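Local structure of type II antifreeze protein (Brachyopsis rostratus, 2ZIB) at residues R20-E25 / A125-K130; G42-S47 / S79-T84; I64-G69 / C104-A109; K73-W78 / D98-C103; D87-C92 / K113-L118. The protein binds to ice crystals and inhibits their growth, lowering the freezing point of fish blood in subzero sea water, and has a C-type lectin fold. One frame throughout, in Å; residues are numbered along the deposited sequence. Where two conformers were deposited one is given.

Contact 1. Residues R20-E25 / A125-K130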
# COMPACT_ATOMS: atom_id res chain seq x y z
N ARG A 20 9.50 -2.01 10.08
CA ARG A 20 9.33 -1.30 8.80
C ARG A 20 9.19 0.20 9.00
O ARG A 20 8.75 0.67 10.06
CB ARG A 20 8.09 -1.88 8.09
CG ARG A 20 8.19 -3.38 7.82
CD ARG A 20 6.87 -3.94 7.30
NE ARG A 20 6.64 -3.53 5.92
CZ ARG A 20 5.44 -3.65 5.32
NH1 ARG A 20 4.36 -4.03 5.99
NH2 ARG A 20 5.34 -3.32 4.03
N CYS A 21 9.52 0.93 7.92
CA CYS A 21 9.37 2.38 7.86
C CYS A 21 8.37 2.73 6.77
O CYS A 21 8.37 2.09 5.71
CB CYS A 21 10.72 3.04 7.52
SG CYS A 21 11.95 2.80 8.78
N PHE A 22 7.52 3.72 7.06
CA PHE A 22 6.42 4.10 6.17
C PHE A 22 6.54 5.55 5.78
O PHE A 22 6.92 6.41 6.58
CB PHE A 22 5.09 3.82 6.88
CG PHE A 22 4.86 2.35 7.11
CD1 PHE A 22 5.41 1.71 8.24
CD2 PHE A 22 4.16 1.59 6.18
CE1 PHE A 22 5.24 0.36 8.43
CE2 PHE A 22 3.98 0.19 6.37
CZ PHE A 22 4.51 -0.41 7.51
N TYR A 23 6.18 5.84 4.54
CA TYR A 23 6.18 7.20 3.99
C TYR A 23 4.84 7.56 3.40
O TYR A 23 4.37 6.87 2.51
CB TYR A 23 7.26 7.30 2.90
CG TYR A 23 7.37 8.72 2.38
CD1 TYR A 23 8.01 9.68 3.14
CD2 TYR A 23 6.79 9.10 1.19
CE1 TYR A 23 8.09 11.00 2.70
CE2 TYR A 23 6.84 10.43 0.71
CZ TYR A 23 7.48 11.36 1.50
OH TYR A 23 7.56 12.68 1.10
N SER A 24 4.27 8.65 3.90
CA SER A 24 3.00 9.12 3.39
C SER A 24 3.26 10.12 2.27
O SER A 24 3.77 11.21 2.54
CB SER A 24 2.18 9.72 4.54
OG SER A 24 0.96 10.20 4.03
N GLU A 25 2.96 9.72 1.03
CA GLU A 25 3.11 10.56 -0.14
C GLU A 25 1.79 11.28 -0.40
O GLU A 25 0.80 10.69 -0.87
CB GLU A 25 3.49 9.72 -1.36
CG GLU A 25 3.58 10.52 -2.66
CD GLU A 25 4.56 11.66 -2.57
OE1 GLU A 25 5.79 11.40 -2.63
OE2 GLU A 25 4.12 12.82 -2.41
N ALA A 125 -3.23 9.90 -3.42
CA ALA A 125 -2.09 9.82 -2.50
C ALA A 125 -1.70 8.35 -2.31
O ALA A 125 -2.41 7.43 -2.76
CB ALA A 125 -2.49 10.49 -1.16
N SER A 126 -0.57 8.12 -1.63
CA SER A 126 -0.07 6.75 -1.52
C SER A 126 0.76 6.61 -0.28
O SER A 126 1.13 7.59 0.39
CB SER A 126 0.72 6.41 -2.79
OG SER A 126 1.80 7.34 -3.00
N ILE A 127 1.14 5.38 0.00
CA ILE A 127 2.00 5.07 1.15
C ILE A 127 3.06 4.08 0.73
O ILE A 127 2.76 3.04 0.10
CB ILE A 127 1.21 4.61 2.39
CG1 ILE A 127 2.11 4.43 3.61
CG2 ILE A 127 0.36 3.48 2.08
CD1 ILE A 127 1.70 5.31 4.82
N CYS A 128 4.32 4.44 1.03
CA CYS A 128 5.45 3.55 0.75
C CYS A 128 5.92 2.87 2.02
O CYS A 128 5.68 3.38 3.13
CB CYS A 128 6.67 4.35 0.22
SG CYS A 128 6.33 5.44 -1.20
N ALA A 129 6.63 1.75 1.86
CA ALA A 129 7.28 1.09 2.98
C ALA A 129 8.65 0.57 2.56
O ALA A 129 8.89 0.30 1.37
CB ALA A 129 6.42 -0.05 3.50
N LYS A 130 9.51 0.40 3.56
CA LYS A 130 10.81 -0.28 3.36
C LYS A 130 11.30 -0.72 4.75
O LYS A 130 10.75 -0.30 5.78
CB LYS A 130 11.86 0.62 2.69
CG LYS A 130 12.21 1.93 3.45
CD LYS A 130 13.05 2.83 2.55
CE LYS A 130 13.37 4.15 3.21
NZ LYS A 130 14.13 5.04 2.26
O HOH W 1 -0.67 9.31 2.01
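The Phe22 ring meets Ala129 and Ile127: Phe22 CE2 comes to 3.8 Å from Ala129 CB, which approaches obliquely, while Ile127 CG1 sits at the ring edge, near its plane. On one face of the Arg20 guanidinium, Phe22 CZ lies above the plane and toward the rim; Arg20 NH2 also touches Ala129 CB at 3.5 Å, and Arg20 NH1 forms a salt bridge with Glu53. Glu25 OE1 lies in plane at the Tyr23 ring edge, Glu25 OE2 being hydrogen-bonded to Thr27 N, and Cys128 SG comes in obliquely. With Tyr23 CG anti to the backbone N (chi1 -176°), the ring leads away from the partner strand, but Tyr23 CB is 4.0 Å from Cys128 CB. Here the two ends of the C-type lectin domain join as antiparallel strands, 158° apart. Three hydrogen-bonded pairs, Cys21 with Lys130, Tyr23 with Cys128 and Glu25 with Ser126, supply six backbone bonds. Phe22, Ser24, Ile127 and Ala129 line the face that packs on helix 51-60. On the other, Cys21 and Cys128 form disulfides with Cys10 and Cys38, and Lys130 has a cation-pi contact with Trp14 and an NZ bond to Lys41 O. One water bridges Ser126 O and Ser24 OG.

Contact 2. Residues G42-S47 / S79-T84. With SO4 (sulfate ion), chain B.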
# COMPACT_ATOMS: atom_id res chain seq x y z
N GLY A 42 13.61 4.06 -2.36
CA GLY A 42 14.27 2.91 -1.74
C GLY A 42 13.31 1.86 -1.26
O GLY A 42 13.71 0.97 -0.52
N GLY A 43 12.03 1.93 -1.63
CA GLY A 43 11.02 0.99 -1.13
C GLY A 43 10.01 0.62 -2.20
O GLY A 43 10.34 0.45 -3.38
N HIS A 44 8.78 0.43 -1.74
CA HIS A 44 7.66 -0.01 -2.61
C HIS A 44 6.42 0.62 -2.03
O HIS A 44 6.39 0.97 -0.84
CB HIS A 44 7.50 -1.55 -2.59
CG HIS A 44 8.57 -2.27 -3.35
ND1 HIS A 44 8.61 -2.28 -4.72
CD2 HIS A 44 9.66 -2.94 -2.93
CE1 HIS A 44 9.67 -2.97 -5.12
NE2 HIS A 44 10.33 -3.38 -4.04
N LEU A 45 5.34 0.67 -2.83
CA LEU A 45 4.04 0.89 -2.18
C LEU A 45 3.88 -0.13 -1.04
O LEU A 45 4.31 -1.28 -1.19
CB LEU A 45 2.94 0.70 -3.22
CG LEU A 45 2.75 1.88 -4.17
CD1 LEU A 45 1.81 1.50 -5.32
CD2 LEU A 45 2.23 3.12 -3.45
N ALA A 46 3.23 0.27 0.04
CA ALA A 46 3.19 -0.61 1.20
C ALA A 46 2.41 -1.88 0.92
O ALA A 46 1.30 -1.86 0.37
CB ALA A 46 2.53 0.12 2.36
N SER A 47 2.96 -3.00 1.41
CA SER A 47 2.19 -4.23 1.59
C SER A 47 1.70 -4.30 3.03
O SER A 47 2.32 -3.72 3.94
CB SER A 47 3.03 -5.44 1.22
OG SER A 47 4.12 -5.55 2.13
N SER A 79 -0.88 -9.67 -6.18
CA SER A 79 0.52 -9.69 -5.72
C SER A 79 0.87 -8.35 -5.15
O SER A 79 0.33 -7.32 -5.55
CB SER A 79 1.40 -9.76 -7.02
OG SER A 79 1.10 -10.86 -7.88
N TRP A 80 1.83 -8.37 -4.22
CA TRP A 80 2.43 -7.14 -3.72
C TRP A 80 3.68 -6.78 -4.52
O TRP A 80 4.50 -7.68 -4.82
CB TRP A 80 2.84 -7.29 -2.26
CG TRP A 80 1.72 -7.52 -1.27
CD1 TRP A 80 1.54 -8.63 -0.47
CD2 TRP A 80 0.68 -6.60 -0.88
NE1 TRP A 80 0.44 -8.49 0.33
CE2 TRP A 80 -0.09 -7.23 0.13
CE3 TRP A 80 0.34 -5.29 -1.28
CZ2 TRP A 80 -1.20 -6.60 0.72
CZ3 TRP A 80 -0.75 -4.65 -0.68
CH2 TRP A 80 -1.52 -5.33 0.31
N THR A 81 3.89 -5.50 -4.79
CA THR A 81 5.09 -5.12 -5.56
C THR A 81 6.40 -5.45 -4.84
O THR A 81 7.44 -5.60 -5.49
CB THR A 81 5.11 -3.65 -5.89
OG1 THR A 81 4.97 -2.90 -4.68
CG2 THR A 81 3.98 -3.27 -6.87
N ASP A 82 6.36 -5.58 -3.51
CA ASP A 82 7.58 -5.90 -2.77
C ASP A 82 7.83 -7.42 -2.71
O ASP A 82 8.80 -7.83 -2.08
CB ASP A 82 7.57 -5.31 -1.36
CG ASP A 82 6.47 -5.85 -0.48
OD1 ASP A 82 5.77 -6.81 -0.86
OD2 ASP A 82 6.31 -5.33 0.66
N GLY A 83 7.01 -8.24 -3.36
CA GLY A 83 7.25 -9.68 -3.38
C GLY A 83 6.83 -10.43 -2.13
O GLY A 83 7.01 -11.66 -2.07
N THR A 84 6.29 -9.76 -1.12
CA THR A 84 5.88 -10.43 0.11
C THR A 84 4.56 -11.17 -0.12
O THR A 84 3.85 -10.91 -1.09
CB THR A 84 5.72 -9.44 1.26
OG1 THR A 84 4.70 -8.47 0.95
CG2 THR A 84 7.05 -8.69 1.55
S SO4 B . 13.29 -4.36 -2.52
O1 SO4 B . 13.16 -2.86 -2.28
O2 SO4 B . 12.56 -4.78 -3.70
O3 SO4 B . 14.71 -4.68 -2.71
O4 SO4 B . 12.62 -5.08 -1.43
O HOH W 2 4.24 -3.91 -2.12
O HOH W 3 6.04 -2.60 1.07
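A type I beta turn from Trp80 to Gly83, overlapped by an Asx turn that starts at Asp82, docks against strand 44-45 and the residues just after it, at His44 and Ser47. The Asp82 carboxylate is shared between the segments. Asp82 OD2 accepts from Ser47 OG at 2.6 Å on the syn side, and Asp82 OD1 takes two bonds from one face of the carboxylate plane, a straight one from Thr84 N at 3.0 Å and one from Thr84 OG1 at 2.7 Å. With Asp82 CG between its own backbone N and carbonyl carbon (chi1 63°), the carboxylate is turned back over its own turn toward Thr84, and both oxygens are gripped, OD1 by Thr84 and OD2 by Ser47. A water donates to Asp82 OD2 and Leu45 O and accepts from Ser47 N; a second links Leu45 O, Thr81 OG1 and Asp82 N.

Ser47 also packs: its CB stands over the face of the Trp80 five-membered ring, 3.5 Å from the centroid, and its OG has a further bond to His49. Over one face of the His44 imidazole, toward the rim, lie Thr81 O and Asp82 CA, the latter 3.8 Å from the ring centroid. His44 NE2 gives a nearly straight bond (168°) to sulfate O2, 2.7 Å away and at the ring edge; the sulfate probably came from the crystallisation liquor. With Glu35 bound to His44 ND1, acceptors at both nitrogens would favour a protonated ring. Glu35 also binds Thr81 OG1, tying helix 31-40 to a type I turn followed by an Asx turn, packed on strand 44-45 of the C-type lectin fold.

Contact 3. Residues I64-G69 / C104-A109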
# COMPACT_ATOMS: atom_id res chain seq x y z
N ILE A 64 -8.24 8.21 0.69
CA ILE A 64 -7.87 7.08 -0.21
C ILE A 64 -6.36 7.09 -0.44
O ILE A 64 -5.76 8.15 -0.70
CB ILE A 64 -8.55 7.25 -1.58
CG1 ILE A 64 -10.07 7.07 -1.43
CG2 ILE A 64 -7.98 6.23 -2.57
CD1 ILE A 64 -10.83 7.49 -2.67
N VAL A 65 -5.74 5.91 -0.38
CA VAL A 65 -4.31 5.81 -0.73
C VAL A 65 -4.08 4.56 -1.54
O VAL A 65 -4.61 3.47 -1.24
CB VAL A 65 -3.34 5.78 0.51
CG1 VAL A 65 -3.24 7.15 1.15
CG2 VAL A 65 -3.69 4.67 1.53
N TRP A 66 -3.25 4.69 -2.57
CA TRP A 66 -2.70 3.51 -3.23
C TRP A 66 -1.80 2.71 -2.29
O TRP A 66 -1.01 3.29 -1.57
CB TRP A 66 -1.91 3.92 -4.46
CG TRP A 66 -2.69 4.45 -5.61
CD1 TRP A 66 -2.44 5.62 -6.31
CD2 TRP A 66 -3.78 3.79 -6.30
NE1 TRP A 66 -3.28 5.71 -7.39
CE2 TRP A 66 -4.08 4.59 -7.45
CE3 TRP A 66 -4.45 2.56 -6.14
CZ2 TRP A 66 -5.08 4.22 -8.37
CZ3 TRP A 66 -5.46 2.22 -7.05
CH2 TRP A 66 -5.75 3.04 -8.16
N ILE A 67 -1.96 1.39 -2.33
CA ILE A 67 -1.02 0.45 -1.66
C ILE A 67 -0.52 -0.54 -2.69
O ILE A 67 -0.89 -0.46 -3.88
CB ILE A 67 -1.66 -0.18 -0.40
CG1 ILE A 67 -2.98 -0.91 -0.74
CG2 ILE A 67 -1.85 0.92 0.68
CD1 ILE A 67 -3.54 -1.71 0.43
N GLY A 68 0.33 -1.49 -2.28
CA GLY A 68 1.15 -2.16 -3.28
C GLY A 68 0.58 -3.35 -4.01
O GLY A 68 1.32 -4.10 -4.63
N GLY A 69 -0.75 -3.53 -3.98
CA GLY A 69 -1.38 -4.68 -4.60
C GLY A 69 -1.76 -4.39 -6.05
O GLY A 69 -2.28 -3.31 -6.39
N CYS A 104 -5.74 -2.24 -9.79
CA CYS A 104 -4.82 -1.74 -8.77
C CYS A 104 -5.52 -1.58 -7.40
O CYS A 104 -6.67 -1.10 -7.32
CB CYS A 104 -4.24 -0.41 -9.22
SG CYS A 104 -2.90 -0.60 -10.40
N MET A 105 -4.82 -1.94 -6.32
CA MET A 105 -5.41 -1.95 -4.98
C MET A 105 -5.22 -0.64 -4.26
O MET A 105 -4.12 -0.08 -4.22
CB MET A 105 -4.72 -3.05 -4.20
CG MET A 105 -5.25 -3.29 -2.79
SD MET A 105 -4.13 -4.32 -1.81
CE MET A 105 -4.41 -5.96 -2.46
N GLN A 106 -6.28 -0.17 -3.61
CA GLN A 106 -6.19 0.99 -2.76
C GLN A 106 -6.90 0.72 -1.43
O GLN A 106 -7.81 -0.10 -1.36
CB GLN A 106 -6.83 2.23 -3.37
CG GLN A 106 -8.25 2.04 -3.81
CD GLN A 106 -8.90 3.30 -4.35
OE1 GLN A 106 -9.98 3.66 -3.87
NE2 GLN A 106 -8.27 3.96 -5.32
N MET A 107 -6.50 1.49 -0.42
CA MET A 107 -7.34 1.69 0.79
C MET A 107 -8.37 2.74 0.40
O MET A 107 -7.99 3.86 -0.05
CB MET A 107 -6.50 2.14 1.97
CG MET A 107 -5.43 1.11 2.36
SD MET A 107 -4.29 1.76 3.60
CE MET A 107 -4.78 0.94 5.04
N THR A 108 -9.66 2.43 0.61
CA THR A 108 -10.74 3.33 0.22
C THR A 108 -10.99 4.44 1.24
O THR A 108 -10.34 4.52 2.29
CB THR A 108 -12.04 2.58 -0.05
OG1 THR A 108 -12.51 1.99 1.18
CG2 THR A 108 -11.92 1.50 -1.12
N ALA A 109 -11.95 5.31 0.91
CA ALA A 109 -12.34 6.43 1.76
C ALA A 109 -13.19 5.97 2.96
O ALA A 109 -13.45 6.77 3.85
CB ALA A 109 -13.13 7.42 0.95
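Ile64 enters beside Thr108 and Ala109. Its CG1 touches Ala109 CB at 3.9 Å, and its CG2 lies against the amide end of Gln106, with Ile64 CG2 to Gln106 OE1 3.5 Å. At Val65 the strands form a hydrogen-bonded antiparallel pair with Met107, bonded in both directions, and Val65 CG2 reaches Met107 SD at 3.6 Å where the two side chains lie side by side, pointing the same way. Trp66 pairs with Gln106 across the non-hydrogen-bonded position. Gln106 NE2 sits above one face of the indole, toward its rim, with amide and ring planes 72° apart, while Met105 O and Cys104 O lie at the ring edge and Trp66 CZ3 meets Cys104 CB at 3.6 Å. The N-H of this buried indole is bonded to Met29 O and Ala122 O. Ile67 follows: CG1, set between the backbone N and the carbonyl carbon (chi1 57°), is 3.8 Å from Met105 SD. Ile67 CD1 packs on the same sulfur at 3.5 Å, the two side chains crossing obliquely. Ile67 CG2 leans on Met107 SD. Ile67 N donates to Met105 O. At Gly68 the chain turns a corner, yet Gly69 O still accepts from Met105 N at 2.9 Å. The result is an antiparallel pair in the central sheet of the C-type lectin fold, where strand 65-67 lies between strands 104-107 and 124-131.

Contact 4. Residues K73-W78 / D98-C103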
# COMPACT_ATOMS: atom_id res chain seq x y z
N LYS A 73 -2.13 -9.01 -14.49
CA LYS A 73 -1.66 -10.03 -15.44
C LYS A 73 -2.68 -11.14 -15.60
O LYS A 73 -3.11 -11.49 -16.72
CB LYS A 73 -0.29 -10.56 -15.01
CG LYS A 73 0.85 -9.57 -15.08
CD LYS A 73 2.15 -10.21 -14.61
CE LYS A 73 3.23 -9.15 -14.34
NZ LYS A 73 4.60 -9.78 -14.36
N VAL A 74 -3.04 -11.77 -14.49
CA VAL A 74 -4.05 -12.83 -14.43
C VAL A 74 -5.17 -12.27 -13.54
O VAL A 74 -4.92 -11.86 -12.41
CB VAL A 74 -3.44 -14.11 -13.82
CG1 VAL A 74 -4.56 -15.12 -13.52
CG2 VAL A 74 -2.39 -14.74 -14.78
N ALA A 75 -6.40 -12.26 -14.08
CA ALA A 75 -7.50 -11.62 -13.37
C ALA A 75 -7.65 -12.23 -11.98
O ALA A 75 -7.64 -13.47 -11.83
CB ALA A 75 -8.80 -11.76 -14.14
N GLY A 76 -7.74 -11.38 -10.96
CA GLY A 76 -7.94 -11.83 -9.59
C GLY A 76 -6.73 -12.41 -8.89
O GLY A 76 -6.86 -12.78 -7.72
N ALA A 77 -5.56 -12.47 -9.55
CA ALA A 77 -4.38 -13.04 -8.90
C ALA A 77 -3.56 -11.86 -8.35
O ALA A 77 -2.83 -11.20 -9.08
CB ALA A 77 -3.61 -13.87 -9.89
N TRP A 78 -3.77 -11.56 -7.08
CA TRP A 78 -3.17 -10.39 -6.43
C TRP A 78 -1.71 -10.69 -6.05
O TRP A 78 -1.39 -11.77 -5.56
CB TRP A 78 -4.02 -9.96 -5.20
CG TRP A 78 -5.32 -9.43 -5.65
CD1 TRP A 78 -6.49 -10.15 -5.83
CD2 TRP A 78 -5.57 -8.11 -6.16
NE1 TRP A 78 -7.42 -9.35 -6.46
CE2 TRP A 78 -6.87 -8.10 -6.67
CE3 TRP A 78 -4.76 -6.95 -6.31
CZ2 TRP A 78 -7.42 -6.97 -7.29
CZ3 TRP A 78 -5.31 -5.85 -6.90
CH2 TRP A 78 -6.62 -5.86 -7.39
N ASP A 98 -12.19 -7.98 -9.38
CA ASP A 98 -11.32 -8.83 -10.21
C ASP A 98 -11.60 -8.65 -11.72
O ASP A 98 -11.51 -9.61 -12.50
CB ASP A 98 -11.40 -10.30 -9.78
CG ASP A 98 -10.73 -10.53 -8.46
OD1 ASP A 98 -9.92 -9.67 -7.99
OD2 ASP A 98 -10.93 -11.62 -7.87
N ILE A 99 -11.93 -7.44 -12.13
CA ILE A 99 -12.03 -7.09 -13.55
C ILE A 99 -10.68 -6.52 -13.96
O ILE A 99 -10.17 -5.60 -13.29
CB ILE A 99 -13.21 -6.08 -13.79
CG1 ILE A 99 -14.56 -6.64 -13.30
CG2 ILE A 99 -13.31 -5.74 -15.25
CD1 ILE A 99 -15.66 -5.55 -13.08
N LEU A 100 -10.09 -7.01 -15.06
CA LEU A 100 -8.73 -6.60 -15.39
C LEU A 100 -8.57 -5.09 -15.68
O LEU A 100 -7.51 -4.53 -15.45
CB LEU A 100 -8.20 -7.39 -16.61
CG LEU A 100 -7.72 -8.81 -16.26
CD1 LEU A 100 -7.57 -9.62 -17.53
CD2 LEU A 100 -6.36 -8.77 -15.60
N SER A 101 -9.62 -4.45 -16.17
CA SER A 101 -9.59 -3.00 -16.38
C SER A 101 -9.34 -2.18 -15.11
O SER A 101 -8.96 -1.00 -15.20
CB SER A 101 -10.92 -2.53 -17.01
OG SER A 101 -11.99 -2.73 -16.12
N ASP A 102 -9.62 -2.76 -13.94
CA ASP A 102 -9.60 -2.03 -12.68
C ASP A 102 -8.76 -2.87 -11.69
O ASP A 102 -9.32 -3.53 -10.81
CB ASP A 102 -11.03 -1.92 -12.11
CG ASP A 102 -11.93 -0.97 -12.85
OD1 ASP A 102 -11.96 -0.95 -14.11
OD2 ASP A 102 -12.64 -0.15 -12.21
N CYS A 103 -7.44 -2.86 -11.88
CA CYS A 103 -6.61 -3.94 -11.29
C CYS A 103 -5.57 -3.47 -10.30
O CYS A 103 -4.71 -4.24 -9.93
CB CYS A 103 -6.00 -4.81 -12.41
SG CYS A 103 -4.87 -3.91 -13.53
O HOH W 4 -9.10 -12.24 -6.10
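Trp78 and Asp98 hold together two turns in the long loop region of the C-type lectin fold, at the protein surface: a type II beta turn from Val74 to Ala77 and a type I beta turn from Ile99 to Asp102. Each turn closes on its own backbone bond, Ala77 N to Val74 O and Asp102 N to Ile99 O. In the second turn Ser101 OG also donates to Asp102 OD1.

The apolar contact is small. Ala75 CB, at the second position of its turn, touches Leu100 CG at 3.8 Å, and Leu100 CD2 reaches the Ala75 backbone, 3.8 Å from Ala75 CA. Trp78 also meets the ring of Trp91.

Two further touches involve the backbone. The Asp98 carboxylate lies against the turn itself, with Asp98 CG 3.3 Å from Gly76 CA; Gly76 has the positive phi of the third position of a type II turn. The far rim of the indole meets a carbonyl, Trp78 CZ3 to Cys103 O at 3.5 Å.

A covalent link comes from Cys103, disulfide-bonded to Cys72, which ties the two loops at their base.

The polar links across the contact go through the Asp98 carboxylate. A water donates to both Gly76 O and Asp98 OD2, bridging the turn to the acid. The backbone N of Asp98 donates separately, to Asp117 OD2. Trp78 NE1 donates to Asp98 OD1 at 2.9 Å, with OD1 close to the indole plane and met on its syn side, and ring and carboxylate planes 35° apart.

Contact 5. Residues D87-C92 / K113-L118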
# COMPACT_ATOMS: atom_id res chain seq x y z
N ASP A 87 -0.88 -12.65 2.51
CA ASP A 87 -1.23 -13.51 3.65
C ASP A 87 -2.25 -12.85 4.57
O ASP A 87 -2.62 -13.38 5.60
CB ASP A 87 0.03 -13.93 4.43
CG ASP A 87 0.86 -12.75 4.95
OD1 ASP A 87 0.54 -11.58 4.63
OD2 ASP A 87 1.88 -12.92 5.68
N TYR A 88 -2.76 -11.70 4.16
CA TYR A 88 -3.79 -10.95 4.86
C TYR A 88 -4.58 -10.18 3.80
O TYR A 88 -4.01 -9.59 2.86
CB TYR A 88 -3.16 -9.97 5.84
CG TYR A 88 -4.13 -9.03 6.47
CD1 TYR A 88 -5.03 -9.46 7.47
CD2 TYR A 88 -4.17 -7.69 6.05
CE1 TYR A 88 -5.92 -8.57 8.03
CE2 TYR A 88 -5.08 -6.80 6.62
CZ TYR A 88 -5.95 -7.25 7.60
OH TYR A 88 -6.85 -6.35 8.16
N ARG A 89 -5.89 -10.14 3.98
CA ARG A 89 -6.76 -9.32 3.13
C ARG A 89 -7.83 -8.66 3.94
O ARG A 89 -8.37 -9.23 4.88
CB ARG A 89 -7.44 -10.19 2.05
CG ARG A 89 -6.45 -10.92 1.14
CD ARG A 89 -7.04 -12.13 0.44
NE ARG A 89 -7.15 -13.28 1.32
CZ ARG A 89 -7.84 -14.39 1.00
NH1 ARG A 89 -8.47 -14.47 -0.17
NH2 ARG A 89 -7.90 -15.41 1.85
N THR A 90 -8.17 -7.43 3.55
CA THR A 90 -9.33 -6.75 4.17
C THR A 90 -10.08 -5.94 3.10
O THR A 90 -10.24 -4.72 3.17
CB THR A 90 -8.91 -5.97 5.43
OG1 THR A 90 -10.07 -5.43 6.06
CG2 THR A 90 -7.90 -4.83 5.16
N TRP A 91 -10.54 -6.68 2.09
CA TRP A 91 -11.33 -6.10 1.03
C TRP A 91 -12.67 -5.56 1.57
O TRP A 91 -13.28 -6.14 2.51
CB TRP A 91 -11.65 -7.14 -0.03
CG TRP A 91 -10.45 -7.64 -0.76
CD1 TRP A 91 -9.87 -8.90 -0.66
CD2 TRP A 91 -9.71 -6.94 -1.79
NE1 TRP A 91 -8.80 -8.98 -1.52
CE2 TRP A 91 -8.70 -7.82 -2.25
CE3 TRP A 91 -9.84 -5.68 -2.38
CZ2 TRP A 91 -7.78 -7.45 -3.25
CZ3 TRP A 91 -8.93 -5.31 -3.38
CH2 TRP A 91 -7.90 -6.20 -3.80
N CYS A 92 -13.13 -4.45 1.00
CA CYS A 92 -14.49 -3.96 1.29
C CYS A 92 -15.53 -5.03 0.90
O CYS A 92 -15.26 -5.90 0.08
CB CYS A 92 -14.76 -2.71 0.47
SG CYS A 92 -13.63 -1.35 0.82
N LYS A 113 -10.79 1.93 6.01
CA LYS A 113 -9.77 1.83 4.92
C LYS A 113 -9.80 0.47 4.25
O LYS A 113 -8.78 -0.00 3.73
CB LYS A 113 -8.38 2.16 5.51
CG LYS A 113 -8.26 3.60 5.91
CD LYS A 113 -7.76 4.43 4.70
CE LYS A 113 -8.20 5.91 4.75
NZ LYS A 113 -9.74 6.04 4.57
N CYS A 114 -10.98 -0.15 4.20
CA CYS A 114 -11.07 -1.41 3.49
C CYS A 114 -10.61 -1.26 2.05
O CYS A 114 -10.72 -0.17 1.43
CB CYS A 114 -12.49 -2.00 3.59
SG CYS A 114 -13.83 -1.01 2.85
N TRP A 115 -10.12 -2.37 1.48
CA TRP A 115 -9.48 -2.30 0.16
C TRP A 115 -10.46 -2.46 -1.00
O TRP A 115 -11.48 -3.14 -0.88
CB TRP A 115 -8.44 -3.41 0.03
CG TRP A 115 -7.42 -3.45 1.12
CD1 TRP A 115 -7.15 -2.53 2.12
CD2 TRP A 115 -6.54 -4.55 1.36
NE1 TRP A 115 -6.12 -2.98 2.93
CE2 TRP A 115 -5.75 -4.23 2.49
CE3 TRP A 115 -6.35 -5.79 0.71
CZ2 TRP A 115 -4.76 -5.11 3.00
CZ3 TRP A 115 -5.34 -6.67 1.21
CH2 TRP A 115 -4.58 -6.31 2.36
N ASP A 116 -10.13 -1.86 -2.14
CA ASP A 116 -10.90 -2.02 -3.35
C ASP A 116 -9.95 -1.96 -4.53
O ASP A 116 -8.84 -1.41 -4.41
CB ASP A 116 -11.99 -0.94 -3.42
CG ASP A 116 -13.09 -1.22 -4.42
OD1 ASP A 116 -13.15 -2.29 -5.05
OD2 ASP A 116 -13.97 -0.33 -4.55
N ASP A 117 -10.39 -2.53 -5.65
CA ASP A 117 -9.59 -2.55 -6.87
C ASP A 117 -10.16 -1.56 -7.87
O ASP A 117 -11.33 -1.64 -8.24
CB ASP A 117 -9.45 -3.99 -7.43
CG ASP A 117 -10.73 -4.78 -7.63
OD1 ASP A 117 -11.81 -4.55 -7.03
OD2 ASP A 117 -10.64 -5.77 -8.40
N LEU A 118 -9.34 -0.58 -8.22
CA LEU A 118 -9.75 0.58 -9.02
C LEU A 118 -8.88 0.65 -10.28
O LEU A 118 -7.81 0.00 -10.34
CB LEU A 118 -9.53 1.88 -8.22
CG LEU A 118 -10.66 2.32 -7.30
CD1 LEU A 118 -11.86 2.80 -8.05
CD2 LEU A 118 -11.10 1.28 -6.24
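A disulfide and a tryptophan pair fasten the loop 87-92 to the start of strand 115-118, Cys92 SG to Cys114 SG at 2.1 Å with a chi3 of 94°. Next to the bridge, the backbones join at Trp91 and Trp115 through two nearly straight bonds, Trp115 N to Thr90 O at 2.9 Å and Cys92 N to Trp115 O at 2.8 Å. The six-membered ring of Trp115 turns its edge to the face of Trp91, a T-shaped pair with planes at 81°; Trp115 CE3 stands over the centre of the Trp91 ring. Trp91 CE3 also packs on Trp115 CB at 3.6 Å. The disulfide and the backbone bonds tie the long loop of the C-type lectin fold to its sheet, where strand 115-118 runs beside 104-107. With OG1 anti to the backbone N (chi1 -175°), Thr90 CG2 takes the position between N and the carbonyl carbon and is the branch laid on the indole, 3.6 Å from the centroid of the Trp115 five-membered ring. Tyr88 completes the aromatic cluster, its ring meeting Trp115 obliquely, and Tyr88 O lies at the indole edge, 3.4 Å from Trp115 CH2. Trp115 NE1 bonds to Gln54 of helix 51-60.

From the N terminus, contact 1 opens first and closes last, pairing strands 20-26 and 124-131 and enclosing all the others. Contact 2 opens at Gly42 and closes at Thr84; contact 3 opens within it, at Ile64, and closes beyond it, at Ala109, so the two cross. Contact 4 lies within contact 3 and crosses contact 2, its segment 73-78 running straight into 79-84. Contact 5 opens only after contact 2 has closed, and crosses contacts 3 and 4. Strand 124-131 links contacts 1, 2 and 3 through its neighbours 44-45 and 65-67, strands 104-107 and 115-118 join contacts 3 and 5, and Asp117 connects contact 5 to contact 4.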